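Local coordinates for ESX-5 secretion system protein EccC5 (PDB 6J18) that is an ATP-binding and ATP-hydrolysing component of the mycobacterial ESX-5 type VII secretion system, which exports EsxN and a number of PE_PGRS and PPE proteins, at residues Q56-A61 against I113-G118; N93-V98 against P227-A232; L142-P145 against L149-A152; A180-P185 against S200-F205; A259-N264 against F278-M283. One frame throughout, in Å; residues are numbered along the deposited sequence.

Interaction 1. Residues Q56-A61 against I113-G118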
# COMPACT_ATOMS: atom_id res chain seq x y z
N GLN A 56 -12.87 -8.51 13.19
CA GLN A 56 -14.23 -8.03 13.04
C GLN A 56 -14.54 -7.69 11.58
O GLN A 56 -15.62 -8.00 11.08
CB GLN A 56 -14.48 -6.81 13.93
CG GLN A 56 -14.47 -7.11 15.42
CD GLN A 56 -14.61 -5.86 16.28
OE1 GLN A 56 -13.61 -5.30 16.74
NE2 GLN A 56 -15.84 -5.42 16.49
N VAL A 57 -13.60 -7.05 10.90
CA VAL A 57 -13.82 -6.67 9.51
C VAL A 57 -13.83 -7.90 8.60
O VAL A 57 -14.44 -7.90 7.54
CB VAL A 57 -12.76 -5.65 9.01
CG1 VAL A 57 -11.41 -6.33 8.77
CG2 VAL A 57 -13.24 -4.94 7.75
N ARG A 58 -13.17 -8.97 9.06
CA ARG A 58 -13.13 -10.22 8.30
C ARG A 58 -14.47 -10.95 8.38
O ARG A 58 -14.87 -11.63 7.44
CB ARG A 58 -12.00 -11.11 8.80
CG ARG A 58 -10.64 -10.68 8.27
CD ARG A 58 -9.50 -11.46 8.90
NE ARG A 58 -8.22 -11.10 8.29
CZ ARG A 58 -7.03 -11.36 8.82
NH1 ARG A 58 -6.94 -11.98 9.99
NH2 ARG A 58 -5.93 -11.00 8.18
N GLU A 59 -15.15 -10.80 9.51
CA GLU A 59 -16.50 -11.32 9.65
C GLU A 59 -17.42 -10.68 8.62
O GLU A 59 -18.24 -11.35 7.99
CB GLU A 59 -17.05 -11.09 11.06
CG GLU A 59 -16.47 -12.00 12.13
CD GLU A 59 -17.07 -11.76 13.50
OE1 GLU A 59 -17.38 -10.60 13.83
OE2 GLU A 59 -17.24 -12.74 14.26
N LEU A 60 -17.26 -9.37 8.45
CA LEU A 60 -18.07 -8.61 7.51
C LEU A 60 -17.70 -8.90 6.06
O LEU A 60 -18.56 -8.98 5.19
CB LEU A 60 -17.94 -7.11 7.79
CG LEU A 60 -18.49 -6.61 9.13
CD1 LEU A 60 -18.38 -5.10 9.22
CD2 LEU A 60 -19.94 -7.06 9.29
N ALA A 61 -16.40 -9.05 5.80
CA ALA A 61 -15.90 -9.27 4.45
C ALA A 61 -16.40 -10.59 3.86
O ALA A 61 -16.63 -10.70 2.66
CB ALA A 61 -14.38 -9.24 4.44
N ILE A 113 -3.00 -4.37 6.49
CA ILE A 113 -2.95 -4.68 5.07
C ILE A 113 -2.09 -5.91 4.81
O ILE A 113 -2.45 -6.77 4.00
CB ILE A 113 -2.42 -3.47 4.26
CG1 ILE A 113 -3.46 -2.35 4.26
CG2 ILE A 113 -2.09 -3.87 2.83
CD1 ILE A 113 -2.96 -1.05 3.66
N MET A 114 -0.96 -6.01 5.50
CA MET A 114 -0.07 -7.15 5.35
C MET A 114 -0.73 -8.44 5.85
O MET A 114 -0.60 -9.49 5.22
CB MET A 114 1.25 -6.91 6.09
CG MET A 114 2.14 -5.89 5.39
SD MET A 114 3.61 -5.44 6.33
CE MET A 114 4.68 -6.83 5.98
N SER A 115 -1.44 -8.35 6.96
CA SER A 115 -2.19 -9.49 7.48
C SER A 115 -3.21 -9.97 6.44
O SER A 115 -3.39 -11.18 6.25
CB SER A 115 -2.89 -9.13 8.79
OG SER A 115 -3.56 -10.26 9.32
N GLU A 116 -3.86 -9.02 5.78
CA GLU A 116 -4.83 -9.33 4.75
C GLU A 116 -4.18 -10.00 3.54
O GLU A 116 -4.77 -10.89 2.92
CB GLU A 116 -5.57 -8.07 4.31
CG GLU A 116 -6.77 -7.72 5.18
CD GLU A 116 -7.86 -8.78 5.10
OE1 GLU A 116 -7.82 -9.73 5.91
OE2 GLU A 116 -8.74 -8.66 4.23
N ILE A 117 -2.98 -9.56 3.20
CA ILE A 117 -2.22 -10.17 2.11
C ILE A 117 -1.97 -11.64 2.41
O ILE A 117 -2.11 -12.50 1.54
CB ILE A 117 -0.88 -9.44 1.88
CG1 ILE A 117 -1.12 -8.05 1.28
CG2 ILE A 117 0.03 -10.25 0.97
CD1 ILE A 117 0.13 -7.21 1.16
N GLY A 118 -1.63 -11.93 3.66
CA GLY A 118 -1.40 -13.30 4.09
C GLY A 118 -2.64 -14.16 4.03
O GLY A 118 -2.56 -15.37 3.80
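S115 is the first residue of segment 113-118 to meet R58, which reaches across from helix 54-61 with its chain extended from CG to NE. A chi1 of -177° carries the serine OG away from the backbone N and out toward the arginine, and S115 OG takes a hydrogen bond from R58 NH2 at 2.7 Å. That bond is bent, with OG tilted from the guanidinium plane; S115 O also lies close to NH2 but at an angle too poor for bonding. These residues belong to the long helix 106-120 of this C-terminal FtsK/SpoIIIE-type ATPase domain. The helix follows the predicted ATP-binding loop, G100 to T107, which fits a P-loop position, and S115 stands about 12 Å from the bound ATP, side chain to nucleotide. On the other helix, V57 and A61 rest on strand 75-79.

One residue on, the E116 side chain folds back at chi2 (-64°) and slides past R58 in the opposite direction. E116 OE1 receives R58 NE at 2.8 Å in a salt bridge whose hydrogen bond is nearly straight (165°), practically within the guanidinium plane and close to the line of the C-O bond. A weak second bond at 3.2 Å joins R58 NH2 to E116 OE1. E116 OE2 is engaged elsewhere, by R119 and by the backbone N of A75, so two arginines share this carboxylate.

Interaction 2. Residues N93-V98 against P227-A232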
# COMPACT_ATOMS: atom_id res chain seq x y z
N ASN A 93 -7.70 1.39 -8.49
CA ASN A 93 -6.33 1.85 -8.35
C ASN A 93 -5.46 0.80 -7.65
O ASN A 93 -5.92 0.10 -6.75
CB ASN A 93 -6.28 3.17 -7.58
CG ASN A 93 -4.97 3.90 -7.77
OD1 ASN A 93 -3.97 3.59 -7.12
ND2 ASN A 93 -4.97 4.88 -8.66
N SER A 94 -4.20 0.72 -8.07
CA SER A 94 -3.29 -0.31 -7.56
C SER A 94 -2.60 0.09 -6.26
O SER A 94 -1.92 -0.73 -5.64
CB SER A 94 -2.23 -0.64 -8.62
OG SER A 94 -2.82 -1.12 -9.81
N HIS A 95 -2.76 1.34 -5.84
CA HIS A 95 -1.91 1.89 -4.78
C HIS A 95 -2.67 2.49 -3.60
O HIS A 95 -3.90 2.56 -3.61
CB HIS A 95 -0.98 2.95 -5.37
CG HIS A 95 -0.34 2.55 -6.66
ND1 HIS A 95 0.54 1.50 -6.75
CD2 HIS A 95 -0.46 3.05 -7.91
CE1 HIS A 95 0.94 1.37 -8.00
NE2 HIS A 95 0.35 2.30 -8.73
N LEU A 96 -1.92 2.91 -2.60
CA LEU A 96 -2.48 3.61 -1.44
C LEU A 96 -1.43 4.47 -0.75
O LEU A 96 -0.29 4.04 -0.53
CB LEU A 96 -3.06 2.61 -0.44
CG LEU A 96 -3.53 3.22 0.89
CD1 LEU A 96 -4.67 4.21 0.66
CD2 LEU A 96 -3.93 2.15 1.89
N MET A 97 -1.81 5.70 -0.41
CA MET A 97 -0.99 6.57 0.42
C MET A 97 -1.69 6.85 1.74
O MET A 97 -2.91 7.03 1.78
CB MET A 97 -0.69 7.89 -0.30
CG MET A 97 0.31 7.78 -1.43
SD MET A 97 0.67 9.38 -2.19
CE MET A 97 -0.94 9.82 -2.83
N VAL A 98 -0.93 6.87 2.83
CA VAL A 98 -1.48 7.16 4.15
C VAL A 98 -0.65 8.23 4.85
O VAL A 98 0.57 8.13 4.91
CB VAL A 98 -1.53 5.90 5.04
CG1 VAL A 98 -2.20 6.22 6.37
CG2 VAL A 98 -2.27 4.76 4.34
N PRO A 227 8.83 4.67 -12.77
CA PRO A 227 8.27 4.46 -14.11
C PRO A 227 7.18 3.38 -14.20
O PRO A 227 6.50 3.31 -15.22
CB PRO A 227 9.49 4.03 -14.93
CG PRO A 227 10.65 4.62 -14.22
CD PRO A 227 10.30 4.51 -12.77
N PHE A 228 7.02 2.57 -13.16
CA PHE A 228 6.06 1.47 -13.22
C PHE A 228 4.73 1.80 -12.54
O PHE A 228 3.78 1.03 -12.63
CB PHE A 228 6.66 0.21 -12.58
CG PHE A 228 7.94 -0.24 -13.22
CD1 PHE A 228 7.92 -0.95 -14.41
CD2 PHE A 228 9.16 0.05 -12.64
CE1 PHE A 228 9.10 -1.36 -15.00
CE2 PHE A 228 10.34 -0.36 -13.23
CZ PHE A 228 10.31 -1.07 -14.41
N VAL A 229 4.69 2.95 -11.87
CA VAL A 229 3.51 3.36 -11.11
C VAL A 229 2.27 3.50 -12.00
O VAL A 229 1.18 3.07 -11.64
CB VAL A 229 3.76 4.69 -10.37
CG1 VAL A 229 2.45 5.30 -9.87
CG2 VAL A 229 4.74 4.48 -9.22
N ASN A 230 2.46 4.09 -13.18
CA ASN A 230 1.35 4.40 -14.07
C ASN A 230 0.78 3.18 -14.79
O ASN A 230 -0.37 3.19 -15.23
CB ASN A 230 1.79 5.45 -15.10
CG ASN A 230 0.70 6.45 -15.40
OD1 ASN A 230 -0.07 6.83 -14.52
ND2 ASN A 230 0.64 6.89 -16.65
N ARG A 231 1.58 2.13 -14.91
CA ARG A 231 1.12 0.88 -15.52
C ARG A 231 1.30 -0.28 -14.55
O ARG A 231 1.69 -1.38 -14.94
CB ARG A 231 1.87 0.60 -16.82
CG ARG A 231 3.38 0.77 -16.72
CD ARG A 231 4.05 0.55 -18.07
NE ARG A 231 3.99 -0.84 -18.50
CZ ARG A 231 4.97 -1.72 -18.34
NH1 ARG A 231 6.10 -1.35 -17.76
NH2 ARG A 231 4.82 -2.97 -18.76
N ALA A 232 1.00 -0.02 -13.28
CA ALA A 232 1.22 -0.98 -12.20
C ALA A 232 0.40 -2.26 -12.37
O ALA A 232 0.88 -3.35 -12.07
CB ALA A 232 0.91 -0.34 -10.87
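The imidazole of H95 reaches the loop 227-232 with NE2, which donates to V229 O at 3.1 Å. The bond is nearly straight (164°), lies close to the ring plane, and arrives in the carbonyl plane on a lone pair of V229 O. V229 CG1 also packs beside the ring, 3.8 Å from H95 NE2. A232 comes in obliquely to the ring: its methyl CB sits only 3.3 Å from H95 CE1, a tight fit. The same methyl of A232 meets S94 CB at 3.9 Å, so A232 is held against two consecutive residues.

What fixes the ring? With chi1 of H95 at -45°, CG lies beside the backbone N, and S94 CB lies over the centre of one ring face. L260 of helix 255-262 also packs on the ring. H95 ND1 accepts from the backbone N of V239, which, together with the donor role of NE2, fits a ring protonated on NE2 and bonded at both nitrogens.

Further out, N93 OD1 accepts from H95 N at 2.9 Å, closing an Asx turn just before the strand begins. S94 O is taken by H238 ND1, and L96 pairs with V239 and V241. This is the entry to strand 96-100, a central parallel strand between 237-244 and 267-269 that leads into the predicted ATP-binding loop, consistent with a P-loop ATPase of the FtsK/SpoIIIE family.

Interaction 3. Residues L142-P145 against L149-A152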
# COMPACT_ATOMS: atom_id res chain seq x y z
N LEU A 142 9.69 -4.84 1.46
CA LEU A 142 9.39 -3.99 2.61
C LEU A 142 10.49 -2.99 2.96
O LEU A 142 11.62 -3.37 3.24
CB LEU A 142 9.09 -4.87 3.83
CG LEU A 142 8.72 -4.20 5.15
CD1 LEU A 142 7.38 -3.49 5.04
CD2 LEU A 142 8.68 -5.23 6.27
N VAL A 143 10.15 -1.71 2.93
CA VAL A 143 11.03 -0.68 3.48
C VAL A 143 10.54 -0.32 4.87
O VAL A 143 9.49 0.30 5.03
CB VAL A 143 11.06 0.59 2.60
CG1 VAL A 143 12.05 1.60 3.18
CG2 VAL A 143 11.44 0.24 1.17
N ASP A 144 11.31 -0.71 5.89
CA ASP A 144 10.88 -0.56 7.27
C ASP A 144 12.03 -0.17 8.20
O ASP A 144 12.55 -1.01 8.93
CB ASP A 144 10.23 -1.86 7.75
CG ASP A 144 9.60 -1.73 9.12
OD1 ASP A 144 9.34 -0.59 9.56
OD2 ASP A 144 9.37 -2.77 9.76
N PRO A 145 12.42 1.12 8.17
CA PRO A 145 13.57 1.63 8.94
C PRO A 145 13.46 1.43 10.45
O PRO A 145 14.48 1.22 11.10
CB PRO A 145 13.57 3.13 8.60
CG PRO A 145 12.22 3.42 8.05
CD PRO A 145 11.79 2.17 7.36
N LEU A 149 7.55 -3.94 11.10
CA LEU A 149 6.70 -4.77 10.27
C LEU A 149 7.41 -6.03 9.76
O LEU A 149 6.91 -6.71 8.87
CB LEU A 149 6.18 -3.96 9.08
CG LEU A 149 5.43 -2.69 9.48
CD1 LEU A 149 5.35 -1.71 8.32
CD2 LEU A 149 4.04 -3.04 9.98
N LEU A 150 8.56 -6.32 10.35
CA LEU A 150 9.39 -7.44 9.90
C LEU A 150 8.73 -8.80 10.07
O LEU A 150 9.08 -9.76 9.39
CB LEU A 150 10.73 -7.44 10.65
CG LEU A 150 11.89 -6.58 10.16
CD1 LEU A 150 11.43 -5.26 9.56
CD2 LEU A 150 12.88 -6.34 11.30
N THR A 151 7.77 -8.89 10.99
CA THR A 151 7.17 -10.18 11.32
C THR A 151 5.66 -10.21 11.12
O THR A 151 5.00 -11.15 11.55
CB THR A 151 7.48 -10.57 12.77
OG1 THR A 151 6.84 -9.65 13.66
CG2 THR A 151 8.97 -10.54 13.01
N ALA A 152 5.12 -9.18 10.47
CA ALA A 152 3.70 -9.17 10.12
C ALA A 152 3.41 -10.30 9.14
O ALA A 152 2.33 -10.89 9.16
CB ALA A 152 3.30 -7.83 9.53
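L142 lays its CD2 methyl over the L149 peptide, 3.5 Å from L149 O, and touches L149 CB at 4.0 Å. The same methyl is also near the end of L150, with L142 CD2 to L150 CD1 at 4.3 Å, so one branch of one leucine bridges the beginning of the 149-152 turn.

Two residues on, D144 supplies the polar half of the contact. Its CG swings anti to the backbone N (chi1 -173°), which carries the carboxylate across to the returning chain. There D144 OD2 accepts from L149 N at a modelled 2.5 Å, shorter than expected, so the exact length is doubtful; the approach is on the syn side of the oxygen, with the N lying 27° out of the carboxylate plane. L150 crosses D144 at a slant, its CD1 near the same OD2. The bond joins a side chain to a main-chain N five residues later and so ties together the tight bend that follows the strand. L149 also opens a type I turn to A152, whose closing bond, A152 N to L149 O, is weak.

The L149 side chain turns to the start of helix 106-120, packing on T107, L110 and A111, and it also meets D209. It lies about 7 Å from the bound magnesium ion. Strand 137-143 runs parallel to 203-208, the strand that leads into D209, its hydrophobic run and following acidic residues being consistent with a Walker B motif. This corner thus lies at the nucleotide-facing ends of the sheet strands, beside the predicted P-loop region of an FtsK/SpoIIIE-type ATPase.

Interaction 4. Residues A180-P185 against S200-F205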
# COMPACT_ATOMS: atom_id res chain seq x y z
N ALA A 180 11.02 -4.54 -14.79
CA ALA A 180 11.38 -4.24 -16.17
C ALA A 180 11.19 -5.46 -17.08
O ALA A 180 10.97 -5.32 -18.28
CB ALA A 180 12.82 -3.75 -16.25
N GLY A 181 11.28 -6.65 -16.49
CA GLY A 181 11.12 -7.88 -17.25
C GLY A 181 9.67 -8.23 -17.50
O GLY A 181 9.38 -9.10 -18.32
N ARG A 182 8.75 -7.56 -16.81
CA ARG A 182 7.34 -7.91 -16.92
C ARG A 182 6.65 -7.24 -18.11
O ARG A 182 5.78 -6.38 -17.95
CB ARG A 182 6.62 -7.57 -15.61
CG ARG A 182 7.14 -8.39 -14.44
CD ARG A 182 6.19 -8.39 -13.26
NE ARG A 182 6.49 -9.48 -12.34
CZ ARG A 182 5.80 -9.73 -11.23
NH1 ARG A 182 4.77 -8.97 -10.89
NH2 ARG A 182 6.15 -10.75 -10.46
N GLU A 183 7.07 -7.66 -19.30
CA GLU A 183 6.47 -7.23 -20.56
C GLU A 183 7.02 -8.13 -21.66
O GLU A 183 8.06 -8.76 -21.47
CB GLU A 183 6.79 -5.76 -20.85
CG GLU A 183 8.26 -5.49 -21.12
CD GLU A 183 8.56 -4.01 -21.22
OE1 GLU A 183 7.85 -3.22 -20.57
OE2 GLU A 183 9.51 -3.65 -21.95
N PRO A 184 6.32 -8.22 -22.80
CA PRO A 184 6.83 -9.09 -23.87
C PRO A 184 8.14 -8.59 -24.46
O PRO A 184 8.45 -7.40 -24.34
CB PRO A 184 5.72 -9.05 -24.92
CG PRO A 184 4.51 -8.55 -24.20
CD PRO A 184 5.02 -7.63 -23.15
N PRO A 185 8.92 -9.49 -25.09
CA PRO A 185 10.09 -9.07 -25.86
C PRO A 185 9.67 -8.14 -26.99
O PRO A 185 8.54 -8.24 -27.48
CB PRO A 185 10.64 -10.39 -26.41
CG PRO A 185 10.13 -11.43 -25.48
CD PRO A 185 8.78 -10.95 -25.04
N SER A 200 5.65 -14.20 -15.97
CA SER A 200 4.94 -14.93 -14.94
C SER A 200 5.52 -14.59 -13.58
O SER A 200 6.70 -14.25 -13.47
CB SER A 200 5.02 -16.44 -15.18
OG SER A 200 4.56 -16.77 -16.48
N GLY A 201 4.70 -14.67 -12.54
CA GLY A 201 5.16 -14.39 -11.21
C GLY A 201 4.08 -13.81 -10.32
O GLY A 201 3.00 -13.46 -10.80
N PRO A 202 4.38 -13.68 -9.02
CA PRO A 202 3.40 -13.21 -8.05
C PRO A 202 3.18 -11.71 -8.12
O PRO A 202 3.96 -10.98 -8.73
CB PRO A 202 4.05 -13.59 -6.71
CG PRO A 202 5.50 -13.48 -6.99
CD PRO A 202 5.69 -13.95 -8.41
N GLU A 203 2.09 -11.28 -7.50
CA GLU A 203 1.81 -9.86 -7.30
C GLU A 203 2.88 -9.27 -6.39
O GLU A 203 3.25 -9.89 -5.39
CB GLU A 203 0.40 -9.65 -6.72
CG GLU A 203 -0.71 -10.12 -7.66
CD GLU A 203 -0.86 -9.21 -8.86
OE1 GLU A 203 -1.18 -8.00 -8.70
OE2 GLU A 203 -0.63 -9.70 -9.99
N ILE A 204 3.38 -8.10 -6.74
CA ILE A 204 4.45 -7.46 -5.96
C ILE A 204 3.92 -6.28 -5.16
O ILE A 204 3.40 -5.32 -5.72
CB ILE A 204 5.60 -6.99 -6.87
CG1 ILE A 204 6.31 -8.20 -7.49
CG2 ILE A 204 6.60 -6.14 -6.09
CD1 ILE A 204 7.37 -7.85 -8.51
N PHE A 205 4.06 -6.36 -3.84
CA PHE A 205 3.67 -5.27 -2.96
C PHE A 205 4.89 -4.54 -2.43
O PHE A 205 5.64 -5.08 -1.61
CB PHE A 205 2.83 -5.79 -1.79
CG PHE A 205 1.46 -6.29 -2.18
CD1 PHE A 205 1.29 -7.57 -2.66
CD2 PHE A 205 0.35 -5.47 -2.06
CE1 PHE A 205 0.03 -8.03 -3.02
CE2 PHE A 205 -0.91 -5.92 -2.42
CZ PHE A 205 -1.06 -7.20 -2.90
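P202 O is the acceptor here; R182 NH2 holds it and NH1 adds a weak bond. R182 NH2 makes the better bond to P202 O, 2.8 Å at 148°, in the carbonyl plane and close to the guanidinium plane; R182 NH1 reaches the same P202 O at 3.1 Å. NH1 has a second acceptor in V235 O, so the guanidinium is shared between two backbone carbonyls from different parts of the chain. The arginine gets there on a chain extended from CG to NE, starting from an inverse gamma turn centred on R182 itself.

Residues 180-185 leave helix 165-180 and, after a long excursion, 200-205 enters strand 203-208. The two ends belong to a beta-alpha-beta crossover from strand 158-162 that skips over strand 137-143, and R182 pins the two ends of its return loop together.

Carbon atoms of I204 and P202 pack around the guanidinium. I204 CD1 lies over one face, offset toward its rim and 3.7 Å from R182 CZ. P202 CD stands 3.8 Å from R182 NH2. W199 also packs on R182, while I204 sits against L175 and L179. E203 OE1 is bonded to H238 NE2, and the carboxylate makes no salt bridge with R182.

Interaction 5. Residues A259-N264 against F278-M283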
# COMPACT_ATOMS: atom_id res chain seq x y z
N ALA A 259 4.35 10.73 -8.27
CA ALA A 259 3.88 9.75 -9.24
C ALA A 259 2.57 9.11 -8.76
O ALA A 259 1.68 8.84 -9.57
CB ALA A 259 4.93 8.68 -9.47
N LEU A 260 2.47 8.89 -7.46
CA LEU A 260 1.26 8.31 -6.89
C LEU A 260 0.09 9.28 -6.97
O LEU A 260 -1.05 8.88 -7.20
CB LEU A 260 1.50 7.88 -5.44
CG LEU A 260 2.37 6.63 -5.26
CD1 LEU A 260 2.67 6.37 -3.80
CD2 LEU A 260 1.70 5.42 -5.90
N HIS A 261 0.37 10.57 -6.80
CA HIS A 261 -0.66 11.60 -6.92
C HIS A 261 -1.10 11.73 -8.38
O HIS A 261 -2.28 11.93 -8.66
CB HIS A 261 -0.16 12.94 -6.39
CG HIS A 261 -1.19 14.03 -6.43
ND1 HIS A 261 -2.54 13.77 -6.51
CD2 HIS A 261 -1.07 15.37 -6.40
CE1 HIS A 261 -3.21 14.91 -6.53
NE2 HIS A 261 -2.33 15.90 -6.47
N GLN A 262 -0.14 11.63 -9.29
CA GLN A 262 -0.44 11.71 -10.72
C GLN A 262 -1.28 10.51 -11.17
O GLN A 262 -2.05 10.61 -12.11
CB GLN A 262 0.85 11.79 -11.54
CG GLN A 262 1.36 13.20 -11.76
CD GLN A 262 2.70 13.23 -12.48
OE1 GLN A 262 3.23 12.19 -12.87
NE2 GLN A 262 3.25 14.42 -12.66
N ALA A 263 -1.11 9.39 -10.48
CA ALA A 263 -1.88 8.19 -10.77
C ALA A 263 -3.20 8.18 -10.01
O ALA A 263 -3.94 7.20 -10.05
CB ALA A 263 -1.07 6.94 -10.44
N ASN A 264 -3.48 9.29 -9.32
CA ASN A 264 -4.71 9.46 -8.54
C ASN A 264 -4.92 8.35 -7.52
O ASN A 264 -6.04 7.87 -7.33
CB ASN A 264 -5.92 9.55 -9.47
CG ASN A 264 -5.94 10.84 -10.27
OD1 ASN A 264 -6.03 10.83 -11.50
ND2 ASN A 264 -5.87 11.97 -9.57
N PHE A 278 -5.25 23.02 1.85
CA PHE A 278 -5.99 22.01 1.11
C PHE A 278 -5.08 20.86 0.70
O PHE A 278 -3.98 21.07 0.19
CB PHE A 278 -6.65 22.62 -0.12
CG PHE A 278 -7.70 23.65 0.20
CD1 PHE A 278 -8.90 23.27 0.76
CD2 PHE A 278 -7.48 24.99 -0.07
CE1 PHE A 278 -9.87 24.20 1.06
CE2 PHE A 278 -8.45 25.93 0.22
CZ PHE A 278 -9.65 25.54 0.79
N ILE A 279 -5.54 19.63 0.93
CA ILE A 279 -4.79 18.44 0.56
C ILE A 279 -5.17 18.02 -0.86
O ILE A 279 -4.32 18.00 -1.75
CB ILE A 279 -5.05 17.28 1.54
CG1 ILE A 279 -4.81 17.74 2.98
CG2 ILE A 279 -4.16 16.10 1.20
CD1 ILE A 279 -3.44 18.36 3.21
N ARG A 280 -6.43 17.67 -1.05
CA ARG A 280 -6.96 17.33 -2.37
C ARG A 280 -8.30 18.02 -2.59
O ARG A 280 -9.20 17.93 -1.75
CB ARG A 280 -7.09 15.81 -2.53
CG ARG A 280 -5.81 15.04 -2.24
CD ARG A 280 -5.34 14.24 -3.44
NE ARG A 280 -6.09 13.00 -3.60
CZ ARG A 280 -5.53 11.81 -3.81
NH1 ARG A 280 -6.30 10.73 -3.94
NH2 ARG A 280 -4.21 11.70 -3.88
N GLY A 281 -8.43 18.71 -3.71
CA GLY A 281 -9.65 19.44 -4.02
C GLY A 281 -9.93 20.54 -3.01
O GLY A 281 -9.08 21.40 -2.79
N LYS A 282 -11.10 20.49 -2.39
CA LYS A 282 -11.48 21.47 -1.38
C LYS A 282 -11.39 20.89 0.03
O LYS A 282 -11.96 21.44 0.98
CB LYS A 282 -12.90 21.99 -1.64
CG LYS A 282 -12.98 23.05 -2.73
CD LYS A 282 -11.84 24.04 -2.62
CE LYS A 282 -12.11 25.30 -3.43
NZ LYS A 282 -10.87 26.11 -3.58
N MET A 283 -10.68 19.78 0.16
CA MET A 283 -10.60 19.08 1.44
C MET A 283 -9.29 19.35 2.18
O MET A 283 -8.20 19.22 1.62
CB MET A 283 -10.76 17.57 1.23
CG MET A 283 -12.12 17.16 0.68
SD MET A 283 -12.19 15.40 0.30
CE MET A 283 -11.00 15.29 -1.04
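H261 and R280 run past each other in opposite directions, with imidazole and guanidinium planes only 10° apart yet displaced, so that neither group lies squarely over the other. H261 CE1 is 3.8 Å from R280 CD, and H261 ND1 is 3.7 Å from R280 NH2, too far for a hydrogen bond. ND1 is buried here and has no partner in the model. A chi1 of -178° swings the imidazole out toward R280. R280 reaches it on a chain bent at chi2 and chi3; it was modelled in two conformers, and these distances hold for one of them.

The arginine's bonds go to main-chain oxygens: NE to A297 O and NH1 to A265 O, just past the helix end. R280 NH1 passes N264 O at 4.4 Å without bonding. N264, with positive phi, is the C-prime residue of a Schellman motif, its N bonded to H261 O. On the other side a type II' turn from R280 to M283, with a classic bulge at I279 and R280 facing M283, presents the arginine. R280 thus bridges the end of helix 255-262 to the hairpin 278-284, its side chain packed against M97, L267 and M296 of the main sheet (strands 96-100, 267-269 and 292-296).

From the N terminus, helix 54-61 waits until residues 113-118 before interaction 1 closes, and in between the chain has already opened interaction 2 at 93-98. These two therefore cross, touching where I113 packs on L96. Interaction 2 closes only at 227-232, and within its span lie interaction 3, a short bend after strand 137-143, and interaction 4, which closes the excursion before strand 203-208. Interaction 5 follows last, joining the end of helix 255-262 to the small hairpin; its A263 O takes a weak hydrogen bond from N93 ND2 of interaction 2. M114 and I117 link interaction 1 to interactions 3 and 4, while R231 and E183 form a long, weak ion pair between 2 and 4.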